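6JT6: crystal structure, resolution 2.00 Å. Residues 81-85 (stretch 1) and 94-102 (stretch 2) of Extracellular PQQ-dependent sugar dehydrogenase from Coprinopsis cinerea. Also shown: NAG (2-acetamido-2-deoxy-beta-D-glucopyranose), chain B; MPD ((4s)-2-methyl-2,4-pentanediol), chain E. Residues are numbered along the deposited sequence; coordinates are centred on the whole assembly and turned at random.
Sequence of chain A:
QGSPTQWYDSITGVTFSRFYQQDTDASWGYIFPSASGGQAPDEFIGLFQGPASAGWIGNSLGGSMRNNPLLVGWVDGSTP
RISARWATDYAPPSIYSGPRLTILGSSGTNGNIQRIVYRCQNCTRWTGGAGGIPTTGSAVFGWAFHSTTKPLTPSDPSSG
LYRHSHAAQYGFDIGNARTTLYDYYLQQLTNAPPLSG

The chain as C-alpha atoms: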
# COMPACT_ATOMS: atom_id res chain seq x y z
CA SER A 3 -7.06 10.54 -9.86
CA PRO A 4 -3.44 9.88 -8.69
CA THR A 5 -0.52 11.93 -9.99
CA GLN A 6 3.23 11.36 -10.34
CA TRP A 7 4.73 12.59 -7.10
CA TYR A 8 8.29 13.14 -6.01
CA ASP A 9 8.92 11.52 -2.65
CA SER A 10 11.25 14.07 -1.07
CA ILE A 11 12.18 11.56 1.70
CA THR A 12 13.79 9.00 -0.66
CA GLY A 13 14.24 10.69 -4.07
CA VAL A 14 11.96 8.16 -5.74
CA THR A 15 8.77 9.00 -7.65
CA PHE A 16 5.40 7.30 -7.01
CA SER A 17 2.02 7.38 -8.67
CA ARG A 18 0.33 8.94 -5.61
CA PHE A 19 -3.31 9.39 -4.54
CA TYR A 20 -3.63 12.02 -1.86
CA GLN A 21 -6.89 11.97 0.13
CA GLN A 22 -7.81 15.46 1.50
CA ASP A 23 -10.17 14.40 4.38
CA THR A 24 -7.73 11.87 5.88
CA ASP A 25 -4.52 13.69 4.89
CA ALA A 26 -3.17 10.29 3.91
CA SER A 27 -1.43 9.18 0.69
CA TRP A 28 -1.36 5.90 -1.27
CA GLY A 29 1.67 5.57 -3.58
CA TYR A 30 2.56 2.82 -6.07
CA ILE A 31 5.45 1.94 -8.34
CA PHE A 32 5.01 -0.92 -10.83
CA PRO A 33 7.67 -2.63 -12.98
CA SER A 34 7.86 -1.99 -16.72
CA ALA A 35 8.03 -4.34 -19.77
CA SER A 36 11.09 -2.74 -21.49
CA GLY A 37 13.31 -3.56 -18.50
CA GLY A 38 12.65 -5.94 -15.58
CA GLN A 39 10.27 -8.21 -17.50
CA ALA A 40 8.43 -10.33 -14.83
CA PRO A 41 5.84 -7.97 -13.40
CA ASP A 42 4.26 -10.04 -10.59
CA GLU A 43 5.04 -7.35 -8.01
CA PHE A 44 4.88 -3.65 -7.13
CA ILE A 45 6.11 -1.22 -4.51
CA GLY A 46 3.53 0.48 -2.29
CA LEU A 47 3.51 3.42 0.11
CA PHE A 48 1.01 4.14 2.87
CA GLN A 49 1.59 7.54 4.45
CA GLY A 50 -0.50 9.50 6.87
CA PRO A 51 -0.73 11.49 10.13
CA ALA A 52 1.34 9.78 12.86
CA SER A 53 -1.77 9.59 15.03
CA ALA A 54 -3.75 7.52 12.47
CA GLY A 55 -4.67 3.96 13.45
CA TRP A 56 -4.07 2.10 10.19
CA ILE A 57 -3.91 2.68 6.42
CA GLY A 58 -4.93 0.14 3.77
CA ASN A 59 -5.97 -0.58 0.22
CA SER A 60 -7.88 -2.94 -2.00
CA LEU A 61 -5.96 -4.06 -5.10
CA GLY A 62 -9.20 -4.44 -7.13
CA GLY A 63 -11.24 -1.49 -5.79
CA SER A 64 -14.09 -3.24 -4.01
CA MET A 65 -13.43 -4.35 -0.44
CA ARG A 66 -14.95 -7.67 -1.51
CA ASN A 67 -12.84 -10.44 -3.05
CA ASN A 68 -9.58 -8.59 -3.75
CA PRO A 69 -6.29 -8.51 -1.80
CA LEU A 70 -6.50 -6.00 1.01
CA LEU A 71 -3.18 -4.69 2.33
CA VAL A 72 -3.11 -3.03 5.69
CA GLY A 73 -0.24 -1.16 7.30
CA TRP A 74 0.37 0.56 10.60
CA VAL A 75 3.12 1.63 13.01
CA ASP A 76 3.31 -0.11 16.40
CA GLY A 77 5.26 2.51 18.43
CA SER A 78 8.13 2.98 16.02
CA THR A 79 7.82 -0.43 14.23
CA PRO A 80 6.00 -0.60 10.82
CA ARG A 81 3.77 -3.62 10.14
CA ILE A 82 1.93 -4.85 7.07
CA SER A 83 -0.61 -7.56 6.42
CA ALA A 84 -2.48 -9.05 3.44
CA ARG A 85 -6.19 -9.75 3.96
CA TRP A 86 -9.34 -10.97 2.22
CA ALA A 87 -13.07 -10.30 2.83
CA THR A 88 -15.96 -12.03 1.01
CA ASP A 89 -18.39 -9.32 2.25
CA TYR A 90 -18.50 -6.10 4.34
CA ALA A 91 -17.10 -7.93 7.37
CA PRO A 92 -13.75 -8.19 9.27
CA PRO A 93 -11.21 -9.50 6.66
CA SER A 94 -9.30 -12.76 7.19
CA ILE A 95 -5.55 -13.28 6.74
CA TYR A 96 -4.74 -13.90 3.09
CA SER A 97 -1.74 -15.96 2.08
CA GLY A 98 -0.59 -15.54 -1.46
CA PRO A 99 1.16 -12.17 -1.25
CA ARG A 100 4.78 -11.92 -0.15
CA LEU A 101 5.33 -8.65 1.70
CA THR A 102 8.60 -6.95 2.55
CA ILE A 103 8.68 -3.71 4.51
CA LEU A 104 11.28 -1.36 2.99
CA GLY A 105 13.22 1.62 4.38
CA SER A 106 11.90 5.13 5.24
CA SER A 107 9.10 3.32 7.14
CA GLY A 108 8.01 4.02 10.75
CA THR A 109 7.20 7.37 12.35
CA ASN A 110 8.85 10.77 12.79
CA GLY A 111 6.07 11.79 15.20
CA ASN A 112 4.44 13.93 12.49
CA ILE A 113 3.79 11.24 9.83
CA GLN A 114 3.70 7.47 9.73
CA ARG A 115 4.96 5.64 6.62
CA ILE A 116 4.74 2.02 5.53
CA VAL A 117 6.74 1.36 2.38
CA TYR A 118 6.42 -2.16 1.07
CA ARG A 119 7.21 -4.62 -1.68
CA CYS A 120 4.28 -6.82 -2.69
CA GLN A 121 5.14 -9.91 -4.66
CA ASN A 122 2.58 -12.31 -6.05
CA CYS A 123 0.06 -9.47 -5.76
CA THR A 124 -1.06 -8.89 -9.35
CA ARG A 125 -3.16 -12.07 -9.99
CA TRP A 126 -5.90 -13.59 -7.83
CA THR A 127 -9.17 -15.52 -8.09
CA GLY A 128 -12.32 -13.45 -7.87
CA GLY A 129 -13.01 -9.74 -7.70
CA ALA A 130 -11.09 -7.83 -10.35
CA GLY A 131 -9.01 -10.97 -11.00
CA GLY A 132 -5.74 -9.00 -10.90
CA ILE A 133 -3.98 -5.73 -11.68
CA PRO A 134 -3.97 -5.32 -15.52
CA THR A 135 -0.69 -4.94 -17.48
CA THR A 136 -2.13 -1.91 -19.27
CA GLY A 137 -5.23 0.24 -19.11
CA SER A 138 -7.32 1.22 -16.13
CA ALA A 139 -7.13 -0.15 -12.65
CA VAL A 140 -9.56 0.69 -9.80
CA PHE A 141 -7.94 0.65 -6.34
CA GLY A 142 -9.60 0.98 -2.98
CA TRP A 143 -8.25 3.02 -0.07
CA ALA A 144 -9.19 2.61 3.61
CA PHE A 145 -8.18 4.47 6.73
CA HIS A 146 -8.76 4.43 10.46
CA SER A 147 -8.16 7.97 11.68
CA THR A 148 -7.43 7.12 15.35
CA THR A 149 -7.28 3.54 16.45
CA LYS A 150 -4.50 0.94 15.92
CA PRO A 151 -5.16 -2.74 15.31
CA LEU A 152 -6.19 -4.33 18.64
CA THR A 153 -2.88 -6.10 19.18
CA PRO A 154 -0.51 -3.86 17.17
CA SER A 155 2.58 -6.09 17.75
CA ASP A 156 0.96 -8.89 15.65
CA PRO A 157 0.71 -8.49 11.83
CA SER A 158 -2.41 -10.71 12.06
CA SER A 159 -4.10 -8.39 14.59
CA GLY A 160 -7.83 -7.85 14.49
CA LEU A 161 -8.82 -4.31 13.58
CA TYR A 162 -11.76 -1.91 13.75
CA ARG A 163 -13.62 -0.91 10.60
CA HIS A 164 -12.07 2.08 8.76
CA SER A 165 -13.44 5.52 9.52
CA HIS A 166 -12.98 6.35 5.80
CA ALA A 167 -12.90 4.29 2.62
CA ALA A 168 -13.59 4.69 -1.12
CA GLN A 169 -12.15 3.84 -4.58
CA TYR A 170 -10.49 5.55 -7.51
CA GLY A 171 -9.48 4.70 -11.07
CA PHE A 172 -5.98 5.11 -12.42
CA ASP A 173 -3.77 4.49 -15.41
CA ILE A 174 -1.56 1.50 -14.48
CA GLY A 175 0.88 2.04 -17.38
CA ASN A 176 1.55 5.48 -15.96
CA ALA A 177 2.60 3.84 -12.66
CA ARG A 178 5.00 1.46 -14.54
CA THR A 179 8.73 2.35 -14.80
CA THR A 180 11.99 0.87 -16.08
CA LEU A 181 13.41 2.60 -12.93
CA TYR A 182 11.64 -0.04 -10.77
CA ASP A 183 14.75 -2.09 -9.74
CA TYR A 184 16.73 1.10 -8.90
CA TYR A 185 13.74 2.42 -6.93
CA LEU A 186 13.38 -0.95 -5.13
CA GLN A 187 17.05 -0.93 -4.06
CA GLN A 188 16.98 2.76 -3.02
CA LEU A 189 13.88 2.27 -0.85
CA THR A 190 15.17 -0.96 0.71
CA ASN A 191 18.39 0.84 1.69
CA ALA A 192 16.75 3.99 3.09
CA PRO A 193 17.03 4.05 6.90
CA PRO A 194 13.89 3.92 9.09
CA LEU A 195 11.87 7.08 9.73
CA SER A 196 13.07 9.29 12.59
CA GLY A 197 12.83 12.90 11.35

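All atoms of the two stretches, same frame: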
# COMPACT_ATOMS: atom_id res chain seq x y z
N ARG A 81 4.32 -2.30 10.34
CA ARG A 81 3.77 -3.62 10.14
C ARG A 81 2.95 -3.57 8.88
O ARG A 81 2.41 -2.51 8.52
CB ARG A 81 2.89 -4.06 11.31
CG ARG A 81 3.52 -3.89 12.69
CD ARG A 81 3.57 -5.17 13.47
NE ARG A 81 4.16 -4.89 14.77
CZ ARG A 81 5.36 -5.30 15.18
NH1 ARG A 81 6.15 -6.06 14.40
NH2 ARG A 81 5.76 -4.95 16.40
N ILE A 82 2.77 -4.74 8.25
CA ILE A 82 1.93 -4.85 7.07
C ILE A 82 1.33 -6.24 7.00
O ILE A 82 1.96 -7.24 7.42
CB ILE A 82 2.69 -4.42 5.76
CG1 ILE A 82 1.72 -4.27 4.58
CG2 ILE A 82 3.81 -5.41 5.40
CD1 ILE A 82 1.80 -2.95 3.85
N SER A 83 0.11 -6.32 6.48
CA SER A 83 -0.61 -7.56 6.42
C SER A 83 -1.43 -7.62 5.12
O SER A 83 -1.91 -6.58 4.63
CB SER A 83 -1.51 -7.67 7.66
OG SER A 83 -2.41 -8.76 7.57
N ALA A 84 -1.57 -8.82 4.56
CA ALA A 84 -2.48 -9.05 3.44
C ALA A 84 -3.73 -9.71 3.98
O ALA A 84 -3.64 -10.66 4.78
CB ALA A 84 -1.84 -9.94 2.37
N ARG A 85 -4.89 -9.22 3.52
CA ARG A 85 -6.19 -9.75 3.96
C ARG A 85 -7.20 -9.93 2.84
O ARG A 85 -6.95 -9.52 1.72
CB ARG A 85 -6.77 -8.91 5.09
CG ARG A 85 -5.73 -8.69 6.18
CD ARG A 85 -6.28 -8.42 7.53
NE ARG A 85 -5.15 -8.25 8.46
CZ ARG A 85 -5.27 -7.94 9.74
NH1 ARG A 85 -6.49 -7.73 10.28
NH2 ARG A 85 -4.16 -7.81 10.49
N SER A 94 -10.19 -11.69 6.70
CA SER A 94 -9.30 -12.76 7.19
C SER A 94 -7.90 -12.56 6.66
O SER A 94 -7.73 -11.90 5.66
CB SER A 94 -9.77 -14.11 6.62
OG SER A 94 -11.15 -14.31 6.89
N ILE A 95 -6.92 -13.25 7.24
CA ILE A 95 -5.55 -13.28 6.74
C ILE A 95 -5.52 -13.98 5.39
O ILE A 95 -6.17 -15.02 5.19
CB ILE A 95 -4.56 -13.96 7.73
CG1 ILE A 95 -4.53 -13.25 9.10
CG2 ILE A 95 -3.16 -14.07 7.13
CD1 ILE A 95 -4.34 -11.74 9.08
N TYR A 96 -4.80 -13.38 4.44
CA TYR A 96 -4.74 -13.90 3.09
C TYR A 96 -3.28 -14.25 2.83
O TYR A 96 -2.39 -13.41 2.96
CB TYR A 96 -5.31 -12.85 2.13
CG TYR A 96 -5.08 -13.08 0.66
CD1 TYR A 96 -5.38 -14.32 0.05
CD2 TYR A 96 -4.62 -12.05 -0.15
CE1 TYR A 96 -5.16 -14.51 -1.31
CE2 TYR A 96 -4.41 -12.23 -1.51
CZ TYR A 96 -4.68 -13.45 -2.08
OH TYR A 96 -4.45 -13.60 -3.44
N SER A 97 -3.05 -15.53 2.52
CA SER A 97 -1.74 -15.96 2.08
C SER A 97 -1.80 -16.08 0.56
O SER A 97 -2.87 -16.32 -0.03
CB SER A 97 -1.32 -17.27 2.75
OG SER A 97 -2.20 -18.30 2.37
N GLY A 98 -0.65 -15.93 -0.06
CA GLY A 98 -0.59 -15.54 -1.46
C GLY A 98 0.51 -14.50 -1.50
O GLY A 98 1.63 -14.82 -1.85
N PRO A 99 0.21 -13.25 -1.08
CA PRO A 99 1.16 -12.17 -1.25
C PRO A 99 2.40 -12.35 -0.40
O PRO A 99 2.32 -12.93 0.68
CB PRO A 99 0.37 -10.93 -0.79
CG PRO A 99 -1.04 -11.29 -1.11
CD PRO A 99 -1.11 -12.73 -0.69
N ARG A 100 3.53 -11.89 -0.91
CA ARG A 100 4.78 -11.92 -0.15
C ARG A 100 5.16 -10.46 0.07
O ARG A 100 5.39 -9.71 -0.90
CB ARG A 100 5.86 -12.73 -0.87
CG ARG A 100 5.45 -14.15 -1.32
CD ARG A 100 5.73 -15.25 -0.29
NE ARG A 100 4.88 -15.21 0.92
CZ ARG A 100 3.79 -15.95 1.14
NH1 ARG A 100 3.11 -15.81 2.28
NH2 ARG A 100 3.35 -16.82 0.22
N LEU A 101 5.17 -10.05 1.33
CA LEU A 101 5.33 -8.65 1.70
C LEU A 101 6.66 -8.39 2.38
O LEU A 101 7.07 -9.13 3.30
CB LEU A 101 4.17 -8.17 2.62
CG LEU A 101 2.77 -8.13 1.95
CD1 LEU A 101 1.70 -8.12 3.01
CD2 LEU A 101 2.65 -6.90 1.06
N THR A 102 7.31 -7.31 1.97
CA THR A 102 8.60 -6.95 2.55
C THR A 102 8.48 -5.48 2.87
O THR A 102 8.27 -4.68 1.96
CB THR A 102 9.74 -7.16 1.51
OG1 THR A 102 9.67 -8.50 0.99
CG2 THR A 102 11.12 -6.86 2.13
C1 NAG B . 0.54 -16.68 -4.94
C2 NAG B . 0.95 -18.00 -4.30
C3 NAG B . -0.11 -19.08 -4.56
C4 NAG B . -1.54 -18.62 -4.24
C5 NAG B . -1.87 -17.28 -4.92
C6 NAG B . -3.15 -16.70 -4.33
C7 NAG B . 3.40 -18.35 -4.38
C8 NAG B . 4.48 -18.80 -5.33
N2 NAG B . 2.19 -18.39 -4.93
O3 NAG B . 0.20 -20.21 -3.75
O4 NAG B . -2.48 -19.65 -4.64
O5 NAG B . -0.83 -16.31 -4.72
O6 NAG B . -3.65 -15.59 -5.08
O7 NAG B . 3.62 -17.98 -3.23
C1 MPD E . 0.16 -14.27 5.23
C2 MPD E . 0.21 -12.76 4.96
O2 MPD E . -1.11 -12.24 4.76
CM MPD E . 0.97 -12.53 3.67
C3 MPD E . 0.88 -11.98 6.11
C4 MPD E . 0.08 -12.04 7.42
O4 MPD E . 0.88 -11.64 8.53
C5 MPD E . -1.09 -11.09 7.37

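Stretch 2 runs antiparallel to the strand 81-85, but it keeps beta spacing with it at one end alone. Near Arg85 the two backbones lie close enough to pair; toward Ile82 they separate, and side chains and a bound MPD molecule, probably carried in from the crystallisation liquor, take up the room between them.

Ser94 contributes through its backbone. Its CB points away, its hydroxyl is remote from the partner strand, and its carbonyl O sits 3.1 Å from Arg85 CA. So close an approach belongs to a non-hydrogen-bonded antiparallel pair, here Arg85 with Ile95, whose CA atoms are 4.5 Å apart. The side chains of this pair diverge at their CB atoms, yet that of Ile95 returns: with chi1 and chi2 both m, its CD1 lies over one face of the Arg85 guanidinium, 3.6 Å from NE. Arg85 NE donates a hydrogen bond to Ser83 OG (2.9 Å), though the position of that hydroxyl is less certain than the rest, and NH1 and NH2 are hydrogen-bonded elsewhere in the structure. All three guanidinium nitrogens have hydrogen bonds, and the Ile95 methyl lies over one face of the group.

Tyr96 provides the one direct hydrogen bond between the stretches, from its N to Ala84 O at 3.0 Å and nearly straight at 164°. Its CB points toward the strand and packs 3.6 Å from Arg85 C, while the ring leads away, passing Ala84 CB at 4.3 Å from CD2. At the far end of the ring the OH accepts a hydrogen bond from NAG O6 (2.7 Å). The carbonyl of Tyr96 has a different partner: MPD O2 donates to Tyr96 O across a very short 2.5 Å and receives a weak hydrogen bond from Ala84 N at 3.5 Å. Where the backbones have begun to part, the ligand hydroxyl therefore links two main-chain groups that do not meet directly.

Ser97 and Gly98 make no contact with the strand. Gly98, at phi 136° and psi -79°, has a backbone that by itself calls for glycine, since a CB would be jammed against the preceding carbonyl O; one would also clash with Pro99 CD. Its CA lies 3.4 Å from NAG O5.

Pro99 turns its ring back toward the strand, and its CG meets Ala84 CB at 3.8 Å. Arg100, with its CB pointing away, does not reach the strand; its guanidinium has NAG O7 at its edge, 3.6 Å from NH2.

Leu101 closes the wider end. Its CB lies 3.9 Å from Ile82 CG2, and its CD1 reaches Ala84 N at 3.7 Å and Ala84 CB at 4.0 Å, a side chain spanning a gap too wide for backbone pairing: the CA atoms of Ile82 and Leu101 are 7.4 Å apart. Thr102 then points away. The rule to read here is a small alanine, met by Tyr96, Pro99 and Leu101, beside a single backbone hydrogen bond.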